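Putative major capsid protein (Cafeteriavirus-dependent mavirus, PDB 6G44) probably builds the icosahedral shell of the virophage particle as a trimeric double jelly-roll capsid protein. Local coordinates at residues S49-N54 / T262-N267; V77-E82 / I198-D203; N443-I448 / L492-P497. All coordinates share one frame; numbering follows the deposited sequence. Where two conformers were deposited one is given.

Contact 1: residues S49-N54 / T262-N267; sequences SDAPNN and TGFKIN
Asn-53 OD1 is gripped by two donors, a backbone N-H and a water. The N-H comes from Gly-263, whose N lies 3.0 Å from Asn-53 OD1; at 131° the bond is bent, and the donor stands above the amide plane. The water gives one proton to Asn-53 OD1 and the other to Phe-264 O, tying the side chain to the N-H of Gly-263 directly and to the carbonyl of Phe-264 through the water. What brings the amide there is a CG anti to the backbone N (chi1 -174°): CB leaves pointing away from the strand, but the amide folds back to it. The main chain of the same residue makes the straighter bond, Phe-264 N to Asn-53 O at 3.0 Å and 161°, so Asn-53 spans the corner at Gly-263 with both its carbonyls. Next to these bonds, Ala-51 points its methyl at the strand, with CB 3.6 Å from Phe-264 O and 4.0 Å from Phe-264 CD2. Pro-52 O lies 3.4 Å from Phe-264 CB; with CG anti to the backbone N of Phe-264, the ring also lies beside that oxygen, meeting it obliquely. A second water accepts from Lys-265 NZ and donates to Ala-51 O, 2.6 Å away, bridging a lysine whose CB points away but whose ammonium returns. Beyond the pair, the loop between strands 43-45 and 58-66 lies along strand 258-273, which hydrogen-bonds to strand 74-84 through Thr-262 and Lys-265, while Phe-264 and Ile-266 pack on Ile-59 of strand 58-66 and on Phe-236.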
loop_
_atom_site.group_PDB
_atom_site.type_symbol
_atom_site.label_atom_id
_atom_site.label_comp_id
_atom_site.label_asym_id
_atom_site.label_seq_id
_atom_site.Cartn_x
_atom_site.Cartn_y
_atom_site.Cartn_z
ATOM N N SER C 49 26.922 -21.786 25.215
ATOM C CA SER C 49 27.891 -21.034 25.991
ATOM C C SER C 49 27.619 -19.545 25.919
ATOM O O SER C 49 26.878 -19.105 25.031
ATOM C CB SER C 49 29.285 -21.351 25.479
ATOM O OG SER C 49 29.444 -20.956 24.140
ATOM N N ASP C 50 28.200 -18.772 26.837
ATOM C CA ASP C 50 27.977 -17.334 26.866
ATOM C C ASP C 50 28.341 -16.763 25.509
ATOM O O ASP C 50 29.391 -17.081 24.939
ATOM C CB ASP C 50 28.793 -16.605 27.950
ATOM C CG ASP C 50 28.395 -16.973 29.361
ATOM O OD1 ASP C 50 27.351 -17.626 29.573
ATOM O OD2 ASP C 50 29.146 -16.584 30.288
ATOM N N ALA C 51 27.480 -15.886 24.995
ATOM C CA ALA C 51 27.651 -15.332 23.673
ATOM C C ALA C 51 28.968 -14.556 23.552
ATOM O O ALA C 51 29.384 -13.945 24.523
ATOM C CB ALA C 51 26.495 -14.375 23.361
ATOM N N PRO C 52 29.560 -14.542 22.357
ATOM C CA PRO C 52 30.799 -13.757 22.208
ATOM C C PRO C 52 30.491 -12.295 22.457
ATOM O O PRO C 52 29.557 -11.745 21.856
ATOM C CB PRO C 52 31.231 -14.009 20.781
ATOM C CG PRO C 52 30.023 -14.550 20.092
ATOM C CD PRO C 52 29.182 -15.218 21.107
ATOM N N ASN C 53 31.261 -11.635 23.298
ATOM C CA ASN C 53 30.881 -10.332 23.821
ATOM C C ASN C 53 30.810 -9.227 22.741
ATOM O O ASN C 53 30.033 -8.274 22.873
ATOM C CB ASN C 53 31.810 -9.910 24.968
ATOM C CG ASN C 53 31.376 -8.643 25.635
ATOM O OD1 ASN C 53 30.239 -8.522 26.113
ATOM N ND2 ASN C 53 32.286 -7.673 25.695
ATOM N N ASN C 54 31.610 -9.366 21.687
ATOM C CA ASN C 54 31.600 -8.405 20.576
ATOM C C ASN C 54 30.839 -8.917 19.347
ATOM O O ASN C 54 30.966 -8.347 18.251
ATOM C CB ASN C 54 33.017 -7.991 20.181
ATOM C CG ASN C 54 33.768 -9.070 19.478
ATOM O OD1 ASN C 54 33.381 -10.237 19.477
ATOM N ND2 ASN C 54 34.882 -8.673 18.843
ATOM N N THR C 262 29.715 -4.228 22.207
ATOM C CA THR C 262 29.907 -4.828 23.526
ATOM C C THR C 262 28.594 -5.344 24.059
ATOM O O THR C 262 27.510 -4.949 23.602
ATOM C CB THR C 262 30.530 -3.828 24.525
ATOM O OG1 THR C 262 29.657 -2.707 24.743
ATOM C CG2 THR C 262 31.900 -3.357 24.041
ATOM N N GLY C 263 28.670 -6.208 25.058
ATOM C CA GLY C 263 27.500 -6.707 25.737
ATOM C C GLY C 263 26.591 -7.538 24.845
ATOM O O GLY C 263 25.400 -7.648 25.136
ATOM N N PHE C 264 27.142 -8.112 23.791
ATOM C CA PHE C 264 26.333 -8.913 22.836
ATOM C C PHE C 264 25.668 -10.117 23.494
ATOM O O PHE C 264 26.308 -10.883 24.221
ATOM C CB PHE C 264 27.165 -9.332 21.646
ATOM C CG PHE C 264 26.392 -10.070 20.601
ATOM C CD1 PHE C 264 25.706 -9.359 19.637
ATOM C CD2 PHE C 264 26.339 -11.434 20.582
ATOM C CE1 PHE C 264 24.983 -10.034 18.657
ATOM C CE2 PHE C 264 25.618 -12.115 19.608
ATOM C CZ PHE C 264 24.918 -11.400 18.660
ATOM N N LYS C 265 24.355 -10.244 23.265
ATOM C CA LYS C 265 23.578 -11.390 23.685
ATOM C C LYS C 265 22.694 -11.831 22.524
ATOM O O LYS C 265 22.314 -11.006 21.682
ATOM C CB LYS C 265 22.697 -11.042 24.870
ATOM C CG LYS C 265 23.468 -10.638 26.121
ATOM C CD LYS C 265 24.214 -11.812 26.717
ATOM C CE LYS C 265 24.934 -11.461 28.019
ATOM N NZ LYS C 265 25.863 -12.579 28.399
ATOM N N ILE C 266 22.404 -13.120 22.474
ATOM C CA ILE C 266 21.555 -13.694 21.440
ATOM C C ILE C 266 20.760 -14.856 22.005
ATOM O O ILE C 266 21.300 -15.682 22.761
ATOM C CB ILE C 266 22.368 -14.088 20.193
ATOM C CG1 ILE C 266 21.447 -14.517 19.020
ATOM C CG2 ILE C 266 23.405 -15.155 20.518
ATOM C CD1 ILE C 266 22.187 -14.777 17.733
ATOM N N ASN C 267 19.461 -14.882 21.695
ATOM C CA ASN C 267 18.580 -16.004 22.025
ATOM C C ASN C 267 17.807 -16.411 20.777
ATOM O O ASN C 267 17.583 -15.575 19.904
ATOM C CB ASN C 267 17.602 -15.592 23.124
ATOM C CG ASN C 267 18.285 -15.302 24.451
ATOM O OD1 ASN C 267 19.401 -15.748 24.698
ATOM N ND2 ASN C 267 17.596 -14.600 25.329
HETATM O O HOH W 1 28.353 -13.024 26.783
HETATM O O HOH W 2 28.008 -10.316 26.271
#

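Contact 2: residues V77-E82 / I198-D203; sequences VSFTAE and IDFVVD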
loop_
_atom_site.group_PDB
_atom_site.type_symbol
_atom_site.label_atom_id
_atom_site.label_comp_id
_atom_site.label_asym_id
_atom_site.label_seq_id
_atom_site.Cartn_x
_atom_site.Cartn_y
_atom_site.Cartn_z
ATOM N N VAL C 77 18.674 -10.415 19.186
ATOM C CA VAL C 77 20.019 -9.935 19.536
ATOM C C VAL C 77 19.906 -8.653 20.291
ATOM O O VAL C 77 19.032 -7.821 20.007
ATOM C CB VAL C 77 20.958 -9.773 18.342
ATOM C CG1 VAL C 77 21.219 -11.106 17.655
ATOM C CG2 VAL C 77 20.466 -8.704 17.379
ATOM N N SER C 78 20.782 -8.479 21.279
ATOM C CA SER C 78 20.902 -7.230 21.978
ATOM C C SER C 78 22.372 -6.903 22.143
ATOM O O SER C 78 23.189 -7.805 22.312
ATOM C CB SER C 78 20.176 -7.247 23.313
ATOM O OG SER C 78 20.752 -8.157 24.189
ATOM N N PHE C 79 22.701 -5.628 22.035
ATOM C CA PHE C 79 24.085 -5.205 22.192
ATOM C C PHE C 79 24.137 -3.715 22.364
ATOM O O PHE C 79 23.141 -3.004 22.144
ATOM C CB PHE C 79 24.903 -5.614 20.971
ATOM C CG PHE C 79 24.345 -5.083 19.659
ATOM C CD1 PHE C 79 24.712 -3.828 19.184
ATOM C CD2 PHE C 79 23.411 -5.827 18.941
ATOM C CE1 PHE C 79 24.184 -3.337 17.989
ATOM C CE2 PHE C 79 22.874 -5.341 17.749
ATOM C CZ PHE C 79 23.265 -4.098 17.288
ATOM N N THR C 80 25.320 -3.230 22.727
ATOM C CA THR C 80 25.615 -1.816 22.772
ATOM C C THR C 80 26.651 -1.517 21.699
ATOM O O THR C 80 27.638 -2.231 21.585
ATOM C CB THR C 80 26.148 -1.392 24.162
ATOM O OG1 THR C 80 25.151 -1.655 25.154
ATOM C CG2 THR C 80 26.527 0.076 24.186
ATOM N N ALA C 81 26.400 -0.505 20.872
ATOM C CA ALA C 81 27.352 -0.001 19.888
ATOM C C ALA C 81 27.888 1.333 20.345
ATOM O O ALA C 81 27.108 2.236 20.666
ATOM C CB ALA C 81 26.681 0.155 18.534
ATOM N N GLU C 82 29.221 1.461 20.352
ATOM C CA GLU C 82 29.870 2.743 20.596
ATOM C C GLU C 82 30.437 3.253 19.290
ATOM O O GLU C 82 31.243 2.581 18.672
ATOM C CB GLU C 82 31.002 2.618 21.629
ATOM C CG GLU C 82 31.635 3.974 21.939
ATOM C CD GLU C 82 32.670 3.944 23.057
ATOM O OE1 GLU C 82 33.073 5.038 23.484
ATOM O OE2 GLU C 82 33.092 2.861 23.484
ATOM N N ILE C 198 24.793 3.452 21.974
ATOM C CA ILE C 198 23.379 3.119 21.729
ATOM C C ILE C 198 23.165 1.622 21.994
ATOM O O ILE C 198 23.877 0.772 21.437
ATOM C CB ILE C 198 22.948 3.452 20.278
ATOM C CG1 ILE C 198 23.326 4.886 19.949
ATOM C CG2 ILE C 198 21.438 3.212 20.105
ATOM C CD1 ILE C 198 23.119 5.290 18.514
ATOM N N ASP C 199 22.178 1.310 22.819
ATOM C CA ASP C 199 21.720 -0.052 23.031
ATOM C C ASP C 199 20.679 -0.363 21.953
ATOM O O ASP C 199 19.812 0.476 21.656
ATOM C CB ASP C 199 21.053 -0.224 24.395
ATOM C CG ASP C 199 21.938 0.206 25.556
ATOM O OD1 ASP C 199 23.188 0.207 25.407
ATOM O OD2 ASP C 199 21.369 0.555 26.614
ATOM N N PHE C 200 20.770 -1.543 21.382
ATOM C CA PHE C 200 19.809 -2.051 20.374
ATOM C C PHE C 200 19.266 -3.414 20.790
ATOM O O PHE C 200 19.986 -4.230 21.390
ATOM C CB PHE C 200 20.492 -2.260 19.031
ATOM C CG PHE C 200 20.949 -1.007 18.342
ATOM C CD1 PHE C 200 20.116 -0.352 17.465
ATOM C CD2 PHE C 200 22.232 -0.507 18.532
ATOM C CE1 PHE C 200 20.535 0.759 16.802
ATOM C CE2 PHE C 200 22.655 0.635 17.890
ATOM C CZ PHE C 200 21.811 1.265 16.991
ATOM N N VAL C 201 18.020 -3.697 20.414
ATOM C CA VAL C 201 17.428 -5.033 20.496
ATOM C C VAL C 201 16.729 -5.274 19.162
ATOM O O VAL C 201 15.899 -4.437 18.756
ATOM C CB VAL C 201 16.411 -5.188 21.622
ATOM C CG1 VAL C 201 15.909 -6.607 21.690
ATOM C CG2 VAL C 201 17.006 -4.809 22.960
ATOM N N VAL C 202 17.041 -6.366 18.505
ATOM C CA VAL C 202 16.405 -6.733 17.203
ATOM C C VAL C 202 15.966 -8.183 17.257
ATOM O O VAL C 202 16.780 -9.055 17.625
ATOM C CB VAL C 202 17.376 -6.552 16.022
ATOM C CG1 VAL C 202 16.777 -7.064 14.713
ATOM C CG2 VAL C 202 17.786 -5.094 15.917
ATOM N N ASP C 203 14.722 -8.459 16.854
ATOM C CA ASP C 203 14.132 -9.818 16.811
ATOM C C ASP C 203 13.792 -10.072 15.334
ATOM O O ASP C 203 12.806 -9.503 14.833
ATOM C CB ASP C 203 12.884 -9.856 17.717
ATOM C CG ASP C 203 12.192 -11.210 17.791
ATOM O OD1 ASP C 203 12.339 -12.023 16.870
ATOM O OD2 ASP C 203 11.443 -11.456 18.800
#
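Phe-79 and Phe-200 make the closest apolar side-chain packing, CE1 of Phe-79 lying 3.5 Å from CD2 of Phe-200. The planes are inclined by only 28°, yet the centroids are 5.4 Å apart, so the rings are slid past one another and barely overlap. What sits over the face of Phe-79 is instead the CB of Phe-200, a CH-pi contact 4.1 Å from the ring centroid. The torsions explain this: Phe-79 CG takes the crowded position between N and carbonyl carbon (chi1 56°), leaning its ring across to the partner strand, whereas Phe-200 CG is anti to its carbonyl carbon. Ala-81 CB meets the edge of the Phe-200 ring at CE2, and Ile-198 CG2 lies over one of its faces. On the other face of the sheet, Thr-80 OG1 donates to Asp-199 OD1 at 2.7 Å, arriving from above the carboxylate plane; His-187 is a second partner of that oxygen. These groups are positioned by three antiparallel hydrogen-bonded pairs, Val-77 with Val-202, Phe-79 with Phe-200 and Ala-81 with Ile-198. Each has two N-H to O bonds, the straightest from Phe-200 N to Phe-79 O (2.9 Å, 171°). Farther out, Ile-242 packs on Phe-79, Ala-81 and Phe-200, and Leu-98 on Phe-200 and Val-202, burying this face. Strands 258-273 and 183-186 continue the sheet on the outer edges of the pair. An antiparallel pair with one buried apolar face is usual in beta sandwiches, and is consistent with the double jelly-roll of this capsid protein.

Contact 3: residues N443-I448 / L492-P497; sequences NANKSI and LTLYTP
A single beta bridge, Ala-444 with Tyr-495, joins two otherwise irregular loops of this double jelly-roll protein. Its two bonds define the tight part. Tyr-495 N approaches Asn-443 O nearly along the C=O axis at 3.0 Å, and Asn-445 N reaches Tyr-495 O at 2.8 Å, from above the carbonyl plane. Asn-445 is also the centre of an inverse gamma turn, so the loop bends away directly after the bridge. Close packing continues at Asn-443, whose side chain runs alongside that of Thr-493 and brings CB within 3.1 Å of Thr-493 O. Asn-443 ND2 is held by Asp-477, while a water lies 3.0 Å from Asn-443 OD1 and may donate to it; Thr-493 OG1 gives the same oxygen only a weak, 3.4 Å bond. This end is further enclosed by the third subunit, whose Ile-31 packs on Thr-493 and Tyr-495 and whose Ala-32 packs on Asn-443.

The far end is looser. Asn-445, exposed, touches Leu-494 only loosely, CB to CB 4.2 Å. Lys-446 sends its end away, toward a long, weak ion pair with Asp-437. Thr-496 also points away, N-capping helix 497-501 through a bond from Gln-499 N to its OG1. Pro-497, the first residue of that helix, closes the contact through ring atom CG, 4.3 Å from both Ala-444 CB and Lys-446 CB.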
loop_
_atom_site.group_PDB
_atom_site.type_symbol
_atom_site.label_atom_id
_atom_site.label_comp_id
_atom_site.label_asym_id
_atom_site.label_seq_id
_atom_site.Cartn_x
_atom_site.Cartn_y
_atom_site.Cartn_z
ATOM N N ASN C 443 13.301 -27.615 -13.323
ATOM C CA ASN C 443 13.203 -28.936 -12.654
ATOM C C ASN C 443 13.491 -30.123 -13.572
ATOM O O ASN C 443 13.360 -31.276 -13.160
ATOM C CB ASN C 443 11.860 -29.117 -11.925
ATOM C CG ASN C 443 11.688 -28.116 -10.819
ATOM O OD1 ASN C 443 12.656 -27.773 -10.167
ATOM N ND2 ASN C 443 10.464 -27.603 -10.628
ATOM N N ALA C 444 13.923 -29.875 -14.796
ATOM C CA ALA C 444 14.326 -30.992 -15.665
ATOM C C ALA C 444 15.661 -31.542 -15.194
ATOM O O ALA C 444 16.593 -30.789 -14.905
ATOM C CB ALA C 444 14.455 -30.538 -17.097
ATOM N N ASN C 445 15.771 -32.873 -15.175
ATOM C CA ASN C 445 17.054 -33.515 -14.867
ATOM C C ASN C 445 17.951 -33.594 -16.107
ATOM O O ASN C 445 18.488 -34.644 -16.457
ATOM C CB ASN C 445 16.833 -34.905 -14.267
ATOM C CG ASN C 445 18.107 -35.484 -13.696
ATOM O OD1 ASN C 445 19.051 -34.757 -13.391
ATOM N ND2 ASN C 445 18.146 -36.808 -13.564
ATOM N N LYS C 446 18.132 -32.468 -16.773
ATOM C CA LYS C 446 18.897 -32.381 -17.998
ATOM C C LYS C 446 20.109 -31.526 -17.676
ATOM O O LYS C 446 19.958 -30.427 -17.111
ATOM C CB LYS C 446 18.078 -31.712 -19.091
ATOM C CG LYS C 446 18.857 -31.510 -20.381
ATOM C CD LYS C 446 18.093 -30.760 -21.454
ATOM C CE LYS C 446 19.044 -30.307 -22.542
ATOM N NZ LYS C 446 19.742 -31.465 -23.199
ATOM N N SER C 447 21.303 -32.003 -18.038
ATOM C CA SER C 447 22.527 -31.248 -17.820
ATOM C C SER C 447 22.603 -30.097 -18.829
ATOM O O SER C 447 22.272 -30.272 -20.011
ATOM C CB SER C 447 23.765 -32.153 -17.955
ATOM O OG SER C 447 23.743 -33.189 -16.984
ATOM N N ILE C 448 23.011 -28.929 -18.357
ATOM C CA ILE C 448 23.199 -27.753 -19.205
ATOM C C ILE C 448 24.502 -27.055 -18.870
ATOM O O ILE C 448 25.058 -27.214 -17.779
ATOM C CB ILE C 448 22.026 -26.737 -19.092
ATOM C CG1 ILE C 448 21.843 -26.244 -17.641
ATOM C CG2 ILE C 448 20.764 -27.363 -19.662
ATOM C CD1 ILE C 448 20.863 -25.084 -17.519
ATOM N N LEU C 492 16.223 -32.187 -4.368
ATOM C CA LEU C 492 15.715 -31.426 -5.494
ATOM C C LEU C 492 14.520 -32.138 -6.114
ATOM O O LEU C 492 14.428 -33.369 -6.067
ATOM C CB LEU C 492 16.811 -31.264 -6.547
ATOM C CG LEU C 492 18.073 -30.524 -6.143
ATOM C CD1 LEU C 492 19.044 -30.493 -7.318
ATOM C CD2 LEU C 492 17.782 -29.106 -5.630
ATOM N N THR C 493 13.595 -31.368 -6.671
ATOM C CA THR C 493 12.423 -31.892 -7.341
ATOM C C THR C 493 12.787 -31.982 -8.816
ATOM O O THR C 493 12.717 -30.974 -9.533
ATOM C CB THR C 493 11.203 -30.961 -7.126
ATOM O OG1 THR C 493 11.527 -29.616 -7.523
ATOM C CG2 THR C 493 10.799 -30.942 -5.676
ATOM N N LEU C 494 13.243 -33.150 -9.249
ATOM C CA LEU C 494 13.721 -33.364 -10.622
ATOM C C LEU C 494 12.902 -34.414 -11.366
ATOM O O LEU C 494 12.508 -35.441 -10.785
ATOM C CB LEU C 494 15.190 -33.775 -10.608
ATOM C CG LEU C 494 16.165 -32.786 -9.983
ATOM C CD1 LEU C 494 17.567 -33.374 -9.965
ATOM C CD2 LEU C 494 16.138 -31.451 -10.710
ATOM N N TYR C 495 12.670 -34.158 -12.650
ATOM C CA TYR C 495 11.850 -34.983 -13.518
ATOM C C TYR C 495 12.474 -35.004 -14.907
ATOM O O TYR C 495 13.267 -34.133 -15.252
ATOM C CB TYR C 495 10.403 -34.446 -13.593
ATOM C CG TYR C 495 9.837 -34.221 -12.225
ATOM C CD1 TYR C 495 9.207 -35.242 -11.522
ATOM C CD2 TYR C 495 10.043 -33.005 -11.588
ATOM C CE1 TYR C 495 8.758 -35.009 -10.212
ATOM C CE2 TYR C 495 9.624 -32.780 -10.303
ATOM C CZ TYR C 495 8.989 -33.767 -9.617
ATOM O OH TYR C 495 8.574 -33.468 -8.329
ATOM N N THR C 496 12.101 -35.987 -15.719
ATOM C CA THR C 496 12.597 -36.003 -17.078
ATOM C C THR C 496 11.923 -34.895 -17.887
ATOM O O THR C 496 10.763 -34.541 -17.612
ATOM C CB THR C 496 12.337 -37.334 -17.795
ATOM O OG1 THR C 496 10.930 -37.534 -17.940
ATOM C CG2 THR C 496 12.971 -38.504 -17.015
ATOM N N PRO C 497 12.622 -34.386 -18.924
ATOM C CA PRO C 497 11.931 -33.449 -19.805
ATOM C C PRO C 497 10.621 -34.019 -20.357
ATOM O O PRO C 497 9.613 -33.315 -20.417
ATOM C CB PRO C 497 12.961 -33.194 -20.914
ATOM C CG PRO C 497 14.276 -33.405 -20.274
ATOM C CD PRO C 497 14.064 -34.456 -19.212
HETATM O O HOH W 3 14.888 -28.969 -8.492
#

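From the N terminus, the chain passes 49-54, then 77-82, pairs the latter with 198-203 to close contact 2, and only afterwards reaches 262-267, which closes contact 1 around it. The two share one sheet, because strands 74-84 and 258-273 are neighbours: Lys-265 N lies 2.9 Å from Ser-78 O, a probable hydrogen bond, and the contact centres are 11 Å apart. Contact 3 opens later and follows in series, closing the shorter excursion from 443-448 to 492-497. It lies about 46 Å from contact 2, centre to centre, across the chain's centre, and ties the approach to strand 448-457 to the start of helix 497-501.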